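Local coordinates for protein geranyltranstransferase (Enterococcus faecalis, PDB 3P8L) that probably catalyses the magnesium-dependent condensation of isopentenyl diphosphate with geranyl diphosphate, yielding farnesyl diphosphate and diphosphate, at residues E40-S45 and P106-F112; T60-Q66 and N286-L292; F129-S133 and L145-A150; S160-D165 and V181-K185; A221-R225 and Q298-R302. Residues are numbered along the deposited sequence.

How the contacts relate
Contact 1 opens first, on helix 36-47, and closes at 106-112, which begins on the last residue of the small hairpin. Contact 2 opens within that span, at 60-66, so the two cross; it closes near the C terminus at 286-292, tying helix 53-64 to the start of the last helix. Contacts 3 and 4 are short-range closures lying wholly between the two segments of contact 2: 129-133 with 145-150, then 160-165 with 181-185, and both also meet the second subunit. Contact 5 joins helix 205-230 to the C-terminal tail and crosses contact 2. Contacts 4 and 5 touch, H182 CG lying 3.6 Å from Q223 NE2; the other pairs do not.

Contact 1 of 5, residues E40-S45 and P106-F112; sequences EAMLYS and PTNHKVF
Residues 40-45 are a run of regular helix, and 106-112 enter as an extended P106 and T107 before turning into a short helix at N108. The two helical axes approach to 10.5 Å, and their directions run at 139°, nearer antiparallel than parallel, with the CA of A41 6.9 Å from that of F112 and the CA of S45 6.4 Å from that of N108. Y44, chi1 t, reaches across until its OH donates to P106 O at a very short 2.4 Å; a tyrosine suits this place because its ring packs while its hydroxyl meets a carbonyl of the extended stretch. N108, also t, sends ND2 to S45 OG (2.8 Å, nearly linear) and more weakly to A41 O (2.9 Å). The arrangement belongs to the all-alpha isoprenoid synthase fold: the short helix leaves the little hairpin 101-102/105-106 and is fastened to the flank of helix 36-47, while T107 turns away and bonds D99 O through OG1. F112, chi1 m, lays its ring over the small A41, whose CB stands 3.9 Å from the F112 ring centroid, close to the normal, a CH-pi contact that a larger residue would obstruct. Its edge meets the face of Y44 in an offset edge-to-face pair, centroids 5.8 Å apart and planes at 73°. V111, chi1 t, adds CG2 at 3.7 Å from Y44 CZ.

Contact 2 of 5, residues T60-Q66 and N286-L292; sequences TTVAAFQ and NFSEEHL
Segment 60-66 is the last turn of helix 53-64 and its exit: F65 leaves helical angles and Q66 adopts a left-handed backbone (57/40). Against it lies 286-292, extended through S288 and then helical. The register sets the CA of A64 4.6 Å from that of S288 and the CA of F65 4.9 Å from that of F287. N286, at the exposed edge, offers ND2 weakly to Q66 OE1 (3.3 Å). F287, chi1 t, places CE1 3.7 Å from A64 CB and CD1 3.6 Å from F65 CE2; the two rings meet obliquely, centroids 5.1 Å apart, and F287 CA lies 3.3 Å from A64 O in a CA-H...O contact. S288 N donates to A64 O (2.7 Å), a carbonyl left over where the helix ends, while S288 OG accepts from Q66 NE2 (2.9 Å) and shares water 1 with A63 O, so serine and glutamine satisfy each other in a buried place. H291, chi1 m, spreads its ring under A63, whose CB is 3.9 Å from the H291 centroid and almost on its normal; its NE2 bonds H8 O of the N-terminal histidine tag. L292 follows with CD2 3.6 Å from T61 OG1, a hydroxyl hydrogen-bonded to L57 O in its own helix. The contact thus brings the start of helix 289-298 onto the end of helix 53-64, with helices 205-230 and 259-283 packing around F65, F287 and L292.

Contact 3 of 5, residues F129-S133 and L145-A150; sequences FQLLS and LMQQLA
F129, chi1 m, swings its ring over L149: CD2 of L149 lies 4.3 Å from the F129 ring centroid, 23° off the normal, a CH-pi contact, while F129 CZ comes within 3.7 Å of A150 CB. Both segments are regular helix, close to antiparallel at 163°, with axes 10.6 Å apart, as expected of the alpha-hairpin formed by helices 114-133 and 139-153. The nearest CA atoms are those of L132 and M146, 7.0 Å apart. L132 (t, p) pushes CD2 among three neighbours, 3.8 Å from M146 CG, 3.8 Å from L149 CD2 and 4.4 Å from L145 CB; branched leucine fills such a gap well. M146 lies alongside S133, its SD 4.0 Å from S133 CB, and S133 can sit in this apolar setting because its OG donates to Q130 O at 2.6 Å. Helices 71-92 and 175-200 cover L132 and L149 respectively, while F129 and M146 meet F129 and M146 of the second subunit, placing the hairpin at the dimer interface.

Contact 4 of 5, residues S160-D165 and V181-K185; sequences SGQMGD and VHEKK
S160, buried, comes first, its CB 4.2 Å from K184 CD and its OG bonded to N155 O and to N35 N of the second subunit. At G161 the two helices come closest: its CA is 4.0 Å from K185 CA and 3.7 Å from K184 CB. Any CB here would lie about 2.3 Å from K185 N, so glycine is what permits the axes to close to 7.5 Å, with directions at 141° (signed -141°). Q162 runs beside K185, the two CG atoms 4.2 Å apart. G164, one turn on, repeats the glycine face and receives V181, whose CG2 is 3.9 Å from G164 C; a CB would be tight there. D165, chi1 t, comes last, its OD1 3.9 Å from V181 CG1 and its OD2 3.4 Å from K185 CE. Helix 181-185 widens to a pi-type turn at 183-185. D165 OD2 and K185 NZ remain 4.3 Å apart, beyond a salt bridge, while K185 NZ makes a long, weak ion pair with D91 of the first aspartate-rich motif: glycine packing supplies the fit, and the charges add only loose attraction.

Contact 5 of 5, residues A221-R225 and Q298-R302; sequences AFQIR and QLQLR
Within the all-alpha isoprenoid synthase fold, this contact lays the C-terminal tail against helix 205-230, the helical segment ending directly before the family's second aspartate-rich motif. Segment 221-225 is regular helix, R225 N bonding A221 O at 3.0 Å. The tail departs from the end of helix 289-298, with L299 already in a turn-like conformation (-84/-6) and Q300 and L301 extended, and the nearest CA atoms are those of F222 and L299, 6.7 Å apart. R225 does the polar work. Its side chain (chi1 t, then bent at chi2 91°) crosses the gap so that NH2 donates to Q298 O at 2.9 Å, almost straight, and NE donates weakly to L299 O at 3.2 Å. Two carbonyls where the last helix ends therefore find donors, and arginine suits the place because its planar head can meet both at its edge. The apolar remainder falls to L299, chi1 m, which fits beside the small A221 with helix 259-283 near, and to L301, on the rim. L299 CD1 ends 3.8 Å from A221 CB, and L301 CD2 ends 3.8 Å from R225 CD.

Contact 1 of 5, residues E40-S45 and P106-F112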
# COMPACT_ATOMS: atom_id res chain seq x y z
N GLU A 40 -4.60 -17.54 2.68
CA GLU A 40 -3.99 -18.39 3.72
C GLU A 40 -2.60 -17.95 4.14
O GLU A 40 -2.22 -18.06 5.30
CB GLU A 40 -3.93 -19.84 3.25
CG GLU A 40 -5.24 -20.56 3.40
CD GLU A 40 -5.23 -21.89 2.68
OE1 GLU A 40 -4.21 -22.60 2.80
OE2 GLU A 40 -6.22 -22.21 1.97
N ALA A 41 -1.84 -17.44 3.18
CA ALA A 41 -0.50 -17.00 3.48
C ALA A 41 -0.51 -15.72 4.32
O ALA A 41 0.27 -15.58 5.29
CB ALA A 41 0.27 -16.82 2.20
N MET A 42 -1.43 -14.81 4.00
CA MET A 42 -1.62 -13.60 4.81
C MET A 42 -2.12 -13.96 6.21
O MET A 42 -1.60 -13.45 7.20
CB MET A 42 -2.56 -12.60 4.09
CG MET A 42 -1.94 -11.99 2.82
SD MET A 42 -2.84 -10.76 1.82
CE MET A 42 -4.28 -11.74 1.45
N LEU A 43 -3.12 -14.84 6.29
CA LEU A 43 -3.64 -15.28 7.59
C LEU A 43 -2.57 -16.00 8.40
O LEU A 43 -2.53 -15.90 9.61
CB LEU A 43 -4.87 -16.18 7.43
CG LEU A 43 -6.22 -15.61 6.98
CD1 LEU A 43 -7.25 -16.74 6.77
CD2 LEU A 43 -6.76 -14.60 7.99
N TYR A 44 -1.68 -16.75 7.73
CA TYR A 44 -0.61 -17.40 8.46
C TYR A 44 0.20 -16.39 9.28
O TYR A 44 0.40 -16.58 10.49
CB TYR A 44 0.33 -18.18 7.52
CG TYR A 44 1.54 -18.72 8.24
CD1 TYR A 44 1.44 -19.87 9.03
CD2 TYR A 44 2.78 -18.12 8.12
CE1 TYR A 44 2.55 -20.40 9.70
CE2 TYR A 44 3.91 -18.61 8.80
CZ TYR A 44 3.77 -19.76 9.59
OH TYR A 44 4.85 -20.29 10.27
N SER A 45 0.63 -15.32 8.63
CA SER A 45 1.50 -14.34 9.26
C SER A 45 0.78 -13.50 10.32
O SER A 45 1.41 -13.06 11.27
CB SER A 45 2.13 -13.43 8.22
OG SER A 45 3.08 -14.13 7.44
N PRO A 106 8.11 -21.02 11.53
CA PRO A 106 8.75 -20.64 10.27
C PRO A 106 8.15 -19.38 9.66
O PRO A 106 6.95 -19.12 9.81
CB PRO A 106 8.47 -21.83 9.35
CG PRO A 106 7.37 -22.59 10.00
CD PRO A 106 7.52 -22.37 11.44
N THR A 107 8.99 -18.63 8.98
CA THR A 107 8.61 -17.37 8.35
C THR A 107 7.79 -17.66 7.13
O THR A 107 7.77 -18.81 6.64
CB THR A 107 9.83 -16.52 8.02
OG1 THR A 107 10.83 -17.36 7.42
CG2 THR A 107 10.42 -15.90 9.30
N ASN A 108 7.07 -16.64 6.66
CA ASN A 108 6.15 -16.79 5.54
C ASN A 108 6.76 -17.45 4.28
O ASN A 108 6.17 -18.38 3.73
CB ASN A 108 5.49 -15.46 5.20
CG ASN A 108 4.26 -15.63 4.35
OD1 ASN A 108 4.36 -16.03 3.20
ND2 ASN A 108 3.08 -15.30 4.90
N HIS A 109 7.94 -17.00 3.85
CA HIS A 109 8.61 -17.58 2.67
C HIS A 109 9.06 -19.02 2.87
O HIS A 109 9.12 -19.77 1.90
CB HIS A 109 9.80 -16.72 2.21
CG HIS A 109 10.90 -16.58 3.20
ND1 HIS A 109 10.84 -15.67 4.24
CD2 HIS A 109 12.12 -17.18 3.28
CE1 HIS A 109 11.96 -15.73 4.93
NE2 HIS A 109 12.76 -16.63 4.37
N LYS A 110 9.35 -19.41 4.11
CA LYS A 110 9.71 -20.80 4.44
C LYS A 110 8.51 -21.70 4.36
O LYS A 110 8.62 -22.89 4.03
CB LYS A 110 10.33 -20.90 5.85
CG LYS A 110 11.71 -20.26 5.96
CD LYS A 110 12.62 -20.65 4.81
CE LYS A 110 13.33 -21.97 5.08
NZ LYS A 110 14.35 -22.21 4.03
N VAL A 111 7.34 -21.14 4.64
CA VAL A 111 6.14 -21.94 4.48
C VAL A 111 5.67 -22.02 3.02
O VAL A 111 5.44 -23.12 2.51
CB VAL A 111 5.02 -21.52 5.46
CG1 VAL A 111 3.82 -22.40 5.33
CG2 VAL A 111 5.53 -21.57 6.88
N PHE A 112 5.56 -20.86 2.35
CA PHE A 112 4.79 -20.77 1.11
C PHE A 112 5.62 -20.50 -0.13
O PHE A 112 5.08 -20.47 -1.25
CB PHE A 112 3.71 -19.68 1.24
CG PHE A 112 2.66 -19.97 2.28
CD1 PHE A 112 1.62 -20.86 2.02
CD2 PHE A 112 2.72 -19.36 3.53
CE1 PHE A 112 0.63 -21.15 2.99
CE2 PHE A 112 1.77 -19.64 4.52
CZ PHE A 112 0.70 -20.53 4.24

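Contact 2 of 5, residues T60-Q66 and N286-L292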
# COMPACT_ATOMS: atom_id res chain seq x y z
N THR A 60 -4.97 2.33 23.38
CA THR A 60 -4.60 2.86 24.68
C THR A 60 -4.74 4.39 24.68
O THR A 60 -5.18 4.98 25.67
CB THR A 60 -3.19 2.39 25.09
OG1 THR A 60 -3.15 0.95 25.05
CG2 THR A 60 -2.84 2.84 26.50
N THR A 61 -4.40 5.01 23.55
CA THR A 61 -4.44 6.47 23.41
C THR A 61 -5.89 6.94 23.45
O THR A 61 -6.20 7.92 24.12
CB THR A 61 -3.67 6.93 22.15
OG1 THR A 61 -2.30 6.55 22.28
CG2 THR A 61 -3.73 8.44 21.96
N VAL A 62 -6.78 6.22 22.76
CA VAL A 62 -8.22 6.48 22.79
C VAL A 62 -8.76 6.31 24.23
O VAL A 62 -9.59 7.12 24.69
CB VAL A 62 -8.97 5.58 21.78
CG1 VAL A 62 -10.49 5.74 21.89
CG2 VAL A 62 -8.53 5.89 20.34
N ALA A 63 -8.27 5.29 24.94
CA ALA A 63 -8.64 5.03 26.34
C ALA A 63 -8.22 6.17 27.27
O ALA A 63 -9.00 6.60 28.11
CB ALA A 63 -8.07 3.71 26.83
N ALA A 64 -6.99 6.64 27.09
CA ALA A 64 -6.46 7.79 27.81
C ALA A 64 -7.34 9.06 27.75
O ALA A 64 -7.41 9.80 28.72
CB ALA A 64 -5.05 8.11 27.35
N PHE A 65 -8.02 9.28 26.62
CA PHE A 65 -8.93 10.43 26.45
C PHE A 65 -10.40 10.10 26.76
O PHE A 65 -11.31 10.85 26.39
CB PHE A 65 -8.82 11.04 25.05
CG PHE A 65 -7.48 11.63 24.75
CD1 PHE A 65 -6.61 10.98 23.88
CD2 PHE A 65 -7.07 12.82 25.34
CE1 PHE A 65 -5.37 11.50 23.60
CE2 PHE A 65 -5.82 13.35 25.07
CZ PHE A 65 -4.96 12.68 24.19
N GLN A 66 -10.60 8.97 27.43
CA GLN A 66 -11.87 8.54 28.00
C GLN A 66 -13.00 8.46 26.99
O GLN A 66 -14.13 8.84 27.27
CB GLN A 66 -12.24 9.42 29.22
CG GLN A 66 -11.36 9.15 30.45
CD GLN A 66 -11.44 10.24 31.51
OE1 GLN A 66 -12.34 11.08 31.48
NE2 GLN A 66 -10.50 10.23 32.44
N ASN A 286 -10.45 15.74 30.93
CA ASN A 286 -10.77 14.32 30.86
C ASN A 286 -9.61 13.52 30.26
O ASN A 286 -9.55 13.29 29.05
CB ASN A 286 -12.06 14.10 30.06
CG ASN A 286 -13.28 14.67 30.75
OD1 ASN A 286 -13.89 15.63 30.28
ND2 ASN A 286 -13.64 14.09 31.89
N PHE A 287 -8.69 13.12 31.12
CA PHE A 287 -7.49 12.42 30.68
C PHE A 287 -6.97 11.42 31.72
O PHE A 287 -6.52 11.81 32.79
CB PHE A 287 -6.40 13.43 30.31
CG PHE A 287 -5.20 12.82 29.66
CD1 PHE A 287 -5.30 12.22 28.41
CD2 PHE A 287 -3.97 12.86 30.29
CE1 PHE A 287 -4.18 11.65 27.80
CE2 PHE A 287 -2.85 12.29 29.70
CZ PHE A 287 -2.96 11.68 28.45
N SER A 288 -7.06 10.13 31.39
CA SER A 288 -6.51 9.06 32.22
C SER A 288 -5.06 8.79 31.83
O SER A 288 -4.77 7.95 30.97
CB SER A 288 -7.33 7.76 32.06
OG SER A 288 -8.68 7.93 32.45
N GLU A 289 -4.14 9.52 32.47
CA GLU A 289 -2.70 9.45 32.18
C GLU A 289 -2.05 8.07 32.33
O GLU A 289 -1.07 7.76 31.63
CB GLU A 289 -1.92 10.46 33.04
CG GLU A 289 -2.45 10.61 34.47
CD GLU A 289 -1.52 11.41 35.36
OE1 GLU A 289 -0.50 10.85 35.81
OE2 GLU A 289 -1.82 12.59 35.61
N GLU A 290 -2.61 7.26 33.23
CA GLU A 290 -2.02 5.95 33.59
C GLU A 290 -1.97 4.99 32.41
O GLU A 290 -1.05 4.19 32.32
CB GLU A 290 -2.78 5.26 34.73
CG GLU A 290 -3.51 6.17 35.69
CD GLU A 290 -4.97 6.40 35.28
OE1 GLU A 290 -5.69 5.40 35.04
OE2 GLU A 290 -5.38 7.57 35.21
N HIS A 291 -2.94 5.08 31.51
CA HIS A 291 -2.94 4.26 30.30
C HIS A 291 -1.63 4.42 29.51
O HIS A 291 -0.94 3.44 29.24
CB HIS A 291 -4.16 4.53 29.43
CG HIS A 291 -5.39 3.85 29.92
ND1 HIS A 291 -5.55 2.48 29.87
CD2 HIS A 291 -6.52 4.34 30.50
CE1 HIS A 291 -6.73 2.16 30.38
NE2 HIS A 291 -7.34 3.27 30.76
N LEU A 292 -1.28 5.66 29.21
CA LEU A 292 -0.04 5.92 28.51
C LEU A 292 1.21 5.87 29.40
O LEU A 292 2.25 5.38 28.95
CB LEU A 292 -0.13 7.23 27.72
CG LEU A 292 -1.08 7.20 26.51
CD1 LEU A 292 -1.17 8.58 25.86
CD2 LEU A 292 -0.63 6.18 25.49
O HOH W 1 -9.89 5.85 30.69

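Contact 3 of 5, residues F129-S133 and L145-A150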
# COMPACT_ATOMS: atom_id res chain seq x y z
N PHE A 129 -4.66 -0.07 3.40
CA PHE A 129 -5.30 1.10 2.78
C PHE A 129 -6.73 0.79 2.39
O PHE A 129 -7.60 1.64 2.57
CB PHE A 129 -4.46 1.69 1.63
CG PHE A 129 -3.23 2.39 2.13
CD1 PHE A 129 -3.32 3.66 2.70
CD2 PHE A 129 -2.01 1.76 2.13
CE1 PHE A 129 -2.21 4.29 3.21
CE2 PHE A 129 -0.88 2.38 2.64
CZ PHE A 129 -0.98 3.64 3.18
N GLN A 130 -7.01 -0.42 1.91
CA GLN A 130 -8.40 -0.75 1.58
C GLN A 130 -9.33 -0.71 2.81
O GLN A 130 -10.39 -0.06 2.77
CB GLN A 130 -8.54 -2.08 0.86
CG GLN A 130 -9.96 -2.30 0.32
CD GLN A 130 -10.11 -3.54 -0.55
OE1 GLN A 130 -9.29 -4.45 -0.52
NE2 GLN A 130 -11.19 -3.57 -1.32
N LEU A 131 -8.92 -1.40 3.88
CA LEU A 131 -9.67 -1.39 5.13
C LEU A 131 -9.94 0.04 5.63
O LEU A 131 -11.10 0.38 5.91
CB LEU A 131 -9.00 -2.25 6.21
CG LEU A 131 -9.69 -2.19 7.59
CD1 LEU A 131 -11.15 -2.71 7.55
CD2 LEU A 131 -8.88 -2.93 8.66
N LEU A 132 -8.90 0.85 5.73
CA LEU A 132 -9.02 2.25 6.13
C LEU A 132 -9.98 3.08 5.24
O LEU A 132 -10.80 3.86 5.76
CB LEU A 132 -7.63 2.89 6.23
CG LEU A 132 -7.46 4.20 7.01
CD1 LEU A 132 -8.06 4.09 8.43
CD2 LEU A 132 -5.99 4.56 7.10
N SER A 133 -9.92 2.85 3.93
CA SER A 133 -10.83 3.48 2.94
C SER A 133 -12.30 3.08 3.11
O SER A 133 -13.21 3.88 2.83
CB SER A 133 -10.35 3.20 1.51
OG SER A 133 -10.78 1.93 1.07
N LEU A 145 -6.20 10.33 7.98
CA LEU A 145 -5.54 9.14 8.50
C LEU A 145 -4.88 8.32 7.37
O LEU A 145 -3.85 7.68 7.60
CB LEU A 145 -6.50 8.30 9.35
CG LEU A 145 -6.84 8.90 10.73
CD1 LEU A 145 -7.53 7.89 11.60
CD2 LEU A 145 -5.63 9.43 11.46
N MET A 146 -5.43 8.40 6.16
CA MET A 146 -4.84 7.74 4.98
C MET A 146 -3.56 8.48 4.59
O MET A 146 -2.54 7.85 4.30
CB MET A 146 -5.84 7.66 3.81
CG MET A 146 -6.91 6.56 3.97
SD MET A 146 -8.09 6.36 2.60
CE MET A 146 -8.72 8.01 2.38
N GLN A 147 -3.61 9.81 4.62
CA GLN A 147 -2.44 10.66 4.41
C GLN A 147 -1.34 10.33 5.39
O GLN A 147 -0.16 10.17 5.02
CB GLN A 147 -2.80 12.16 4.55
CG GLN A 147 -3.56 12.75 3.37
CD GLN A 147 -4.15 14.14 3.67
OE1 GLN A 147 -4.12 14.62 4.80
NE2 GLN A 147 -4.70 14.78 2.63
N GLN A 148 -1.72 10.23 6.66
CA GLN A 148 -0.76 10.01 7.74
C GLN A 148 -0.19 8.57 7.71
O GLN A 148 1.01 8.37 7.95
CB GLN A 148 -1.41 10.33 9.09
CG GLN A 148 -1.61 11.85 9.36
CD GLN A 148 -0.31 12.62 9.41
OE1 GLN A 148 0.61 12.26 10.14
NE2 GLN A 148 -0.22 13.69 8.62
N LEU A 149 -1.02 7.60 7.39
CA LEU A 149 -0.55 6.21 7.31
C LEU A 149 0.45 6.05 6.19
O LEU A 149 1.53 5.48 6.41
CB LEU A 149 -1.70 5.21 7.17
CG LEU A 149 -1.34 3.72 7.25
CD1 LEU A 149 -0.78 3.33 8.62
CD2 LEU A 149 -2.57 2.90 6.93
N ALA A 150 0.13 6.61 5.02
CA ALA A 150 1.04 6.59 3.87
C ALA A 150 2.32 7.35 4.13
O ALA A 150 3.38 6.88 3.73
CB ALA A 150 0.34 7.10 2.61

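Contact 4 of 5, residues S160-D165 and V181-K185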
# COMPACT_ATOMS: atom_id res chain seq x y z
N SER A 160 11.82 4.19 3.47
CA SER A 160 13.11 4.91 3.49
C SER A 160 13.99 4.48 4.65
O SER A 160 15.20 4.34 4.49
CB SER A 160 12.90 6.42 3.51
OG SER A 160 12.79 6.91 2.19
N GLY A 161 13.37 4.25 5.80
CA GLY A 161 14.05 3.71 6.99
C GLY A 161 14.65 2.32 6.80
O GLY A 161 15.78 2.07 7.24
N GLN A 162 13.89 1.42 6.16
CA GLN A 162 14.36 0.06 5.87
C GLN A 162 15.56 0.13 4.91
O GLN A 162 16.54 -0.61 5.08
CB GLN A 162 13.22 -0.80 5.28
CG GLN A 162 12.10 -1.15 6.30
CD GLN A 162 10.90 -1.90 5.69
OE1 GLN A 162 10.51 -1.67 4.56
NE2 GLN A 162 10.31 -2.79 6.48
N MET A 163 15.45 1.01 3.92
CA MET A 163 16.55 1.21 2.97
C MET A 163 17.80 1.76 3.69
O MET A 163 18.91 1.24 3.50
CB MET A 163 16.13 2.09 1.79
CG MET A 163 17.17 2.13 0.63
SD MET A 163 17.25 0.68 -0.46
CE MET A 163 18.26 -0.44 0.44
N GLY A 164 17.60 2.77 4.55
CA GLY A 164 18.66 3.31 5.40
C GLY A 164 19.35 2.26 6.26
O GLY A 164 20.58 2.22 6.33
N ASP A 165 18.55 1.39 6.88
CA ASP A 165 19.07 0.31 7.74
C ASP A 165 19.98 -0.68 7.01
O ASP A 165 21.01 -1.09 7.53
CB ASP A 165 17.93 -0.45 8.43
CG ASP A 165 18.40 -1.23 9.66
OD1 ASP A 165 19.11 -0.66 10.52
OD2 ASP A 165 18.04 -2.42 9.79
N VAL A 181 17.65 6.74 11.10
CA VAL A 181 17.22 5.44 10.60
C VAL A 181 16.10 4.86 11.47
O VAL A 181 15.05 4.49 10.95
CB VAL A 181 18.41 4.45 10.43
CG1 VAL A 181 17.92 3.00 10.29
CG2 VAL A 181 19.24 4.83 9.22
N HIS A 182 16.32 4.82 12.79
CA HIS A 182 15.32 4.28 13.73
C HIS A 182 14.03 5.07 13.68
O HIS A 182 12.95 4.49 13.73
CB HIS A 182 15.85 4.22 15.17
CG HIS A 182 16.85 3.13 15.41
ND1 HIS A 182 17.06 2.10 14.52
CD2 HIS A 182 17.67 2.90 16.46
CE1 HIS A 182 17.98 1.28 15.01
NE2 HIS A 182 18.37 1.74 16.19
N GLU A 183 14.15 6.39 13.56
CA GLU A 183 13.02 7.30 13.48
C GLU A 183 12.11 7.03 12.28
O GLU A 183 10.89 7.19 12.37
CB GLU A 183 13.54 8.72 13.36
CG GLU A 183 12.64 9.81 13.86
CD GLU A 183 13.43 11.07 14.17
OE1 GLU A 183 14.28 11.03 15.09
OE2 GLU A 183 13.23 12.08 13.48
N LYS A 184 12.70 6.65 11.15
CA LYS A 184 11.89 6.36 9.97
C LYS A 184 11.41 4.91 9.97
O LYS A 184 10.24 4.65 9.72
CB LYS A 184 12.62 6.72 8.67
CG LYS A 184 12.76 8.23 8.43
CD LYS A 184 13.44 8.55 7.10
CE LYS A 184 14.96 8.33 7.14
NZ LYS A 184 15.67 9.41 7.89
N LYS A 185 12.30 3.98 10.30
CA LYS A 185 12.01 2.55 10.23
C LYS A 185 11.03 2.06 11.33
O LYS A 185 10.19 1.20 11.08
CB LYS A 185 13.32 1.76 10.31
CG LYS A 185 13.23 0.26 10.05
CD LYS A 185 14.44 -0.43 10.67
CE LYS A 185 14.74 -1.78 10.03
NZ LYS A 185 13.82 -2.86 10.49

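Contact 5 of 5, residues A221-R225 and Q298-R302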
# COMPACT_ATOMS: atom_id res chain seq x y z
N ALA A 221 12.75 4.86 23.17
CA ALA A 221 12.90 4.07 24.40
C ALA A 221 12.73 2.56 24.16
O ALA A 221 13.45 1.76 24.75
CB ALA A 221 11.95 4.56 25.50
N PHE A 222 11.81 2.20 23.26
CA PHE A 222 11.52 0.82 22.87
C PHE A 222 12.75 0.17 22.25
O PHE A 222 13.12 -0.94 22.62
CB PHE A 222 10.30 0.80 21.91
CG PHE A 222 10.03 -0.53 21.23
CD1 PHE A 222 9.49 -1.61 21.94
CD2 PHE A 222 10.26 -0.67 19.86
CE1 PHE A 222 9.22 -2.83 21.29
CE2 PHE A 222 9.99 -1.89 19.20
CZ PHE A 222 9.47 -2.97 19.92
N GLN A 223 13.40 0.89 21.34
CA GLN A 223 14.59 0.41 20.65
C GLN A 223 15.81 0.32 21.56
O GLN A 223 16.54 -0.68 21.51
CB GLN A 223 14.91 1.28 19.45
CG GLN A 223 15.71 0.55 18.38
CD GLN A 223 14.82 -0.01 17.28
OE1 GLN A 223 14.63 -1.22 17.17
NE2 GLN A 223 14.27 0.88 16.46
N ILE A 224 16.05 1.35 22.37
CA ILE A 224 17.17 1.35 23.32
C ILE A 224 17.04 0.18 24.31
O ILE A 224 18.03 -0.49 24.60
CB ILE A 224 17.31 2.71 24.06
CG1 ILE A 224 17.61 3.84 23.06
CG2 ILE A 224 18.43 2.65 25.10
CD1 ILE A 224 17.32 5.23 23.58
N ARG A 225 15.82 -0.06 24.80
CA ARG A 225 15.50 -1.20 25.67
C ARG A 225 15.78 -2.56 25.01
O ARG A 225 16.34 -3.45 25.65
CB ARG A 225 14.04 -1.09 26.13
CG ARG A 225 13.32 -2.38 26.50
CD ARG A 225 13.46 -2.70 27.98
NE ARG A 225 12.17 -3.02 28.58
CZ ARG A 225 11.55 -4.20 28.49
NH1 ARG A 225 12.08 -5.20 27.81
NH2 ARG A 225 10.38 -4.37 29.08
N GLN A 298 6.44 0.08 31.58
CA GLN A 298 6.78 -1.29 31.14
C GLN A 298 8.16 -1.36 30.47
O GLN A 298 8.78 -2.42 30.44
CB GLN A 298 5.72 -1.88 30.20
CG GLN A 298 4.31 -2.07 30.78
CD GLN A 298 4.27 -2.22 32.29
OE1 GLN A 298 5.30 -2.42 32.94
NE2 GLN A 298 3.07 -2.12 32.86
N LEU A 299 8.63 -0.23 29.94
CA LEU A 299 9.94 -0.17 29.27
C LEU A 299 11.16 0.03 30.21
O LEU A 299 12.30 -0.03 29.75
CB LEU A 299 9.95 0.90 28.17
CG LEU A 299 9.00 0.80 26.97
CD1 LEU A 299 9.28 1.96 26.02
CD2 LEU A 299 9.10 -0.53 26.21
N GLN A 300 10.91 0.27 31.50
CA GLN A 300 11.97 0.34 32.52
C GLN A 300 12.78 -0.96 32.63
O GLN A 300 12.32 -2.02 32.24
CB GLN A 300 11.38 0.64 33.91
CG GLN A 300 11.01 2.10 34.17
CD GLN A 300 10.31 2.30 35.52
OE1 GLN A 300 10.27 1.41 36.36
NE2 GLN A 300 9.75 3.49 35.71
N LEU A 301 13.99 -0.86 33.18
CA LEU A 301 14.80 -2.04 33.47
C LEU A 301 14.82 -2.32 34.97
O LEU A 301 15.00 -1.41 35.78
CB LEU A 301 16.22 -1.91 32.92
CG LEU A 301 16.36 -1.95 31.39
CD1 LEU A 301 17.77 -1.58 30.97
CD2 LEU A 301 15.97 -3.31 30.81
N ARG A 302 14.62 -3.59 35.33
CA ARG A 302 14.51 -4.02 36.73
C ARG A 302 15.57 -5.07 37.08
O ARG A 302 15.85 -5.97 36.30
CB ARG A 302 13.12 -4.58 37.01
CG ARG A 302 12.75 -4.69 38.49
CD ARG A 302 11.26 -4.48 38.72
NE ARG A 302 10.88 -3.07 38.62
CZ ARG A 302 10.29 -2.50 37.56
NH1 ARG A 302 10.00 -1.21 37.58
NH2 ARG A 302 9.99 -3.22 36.49
OXT ARG A 302 16.16 -5.03 38.17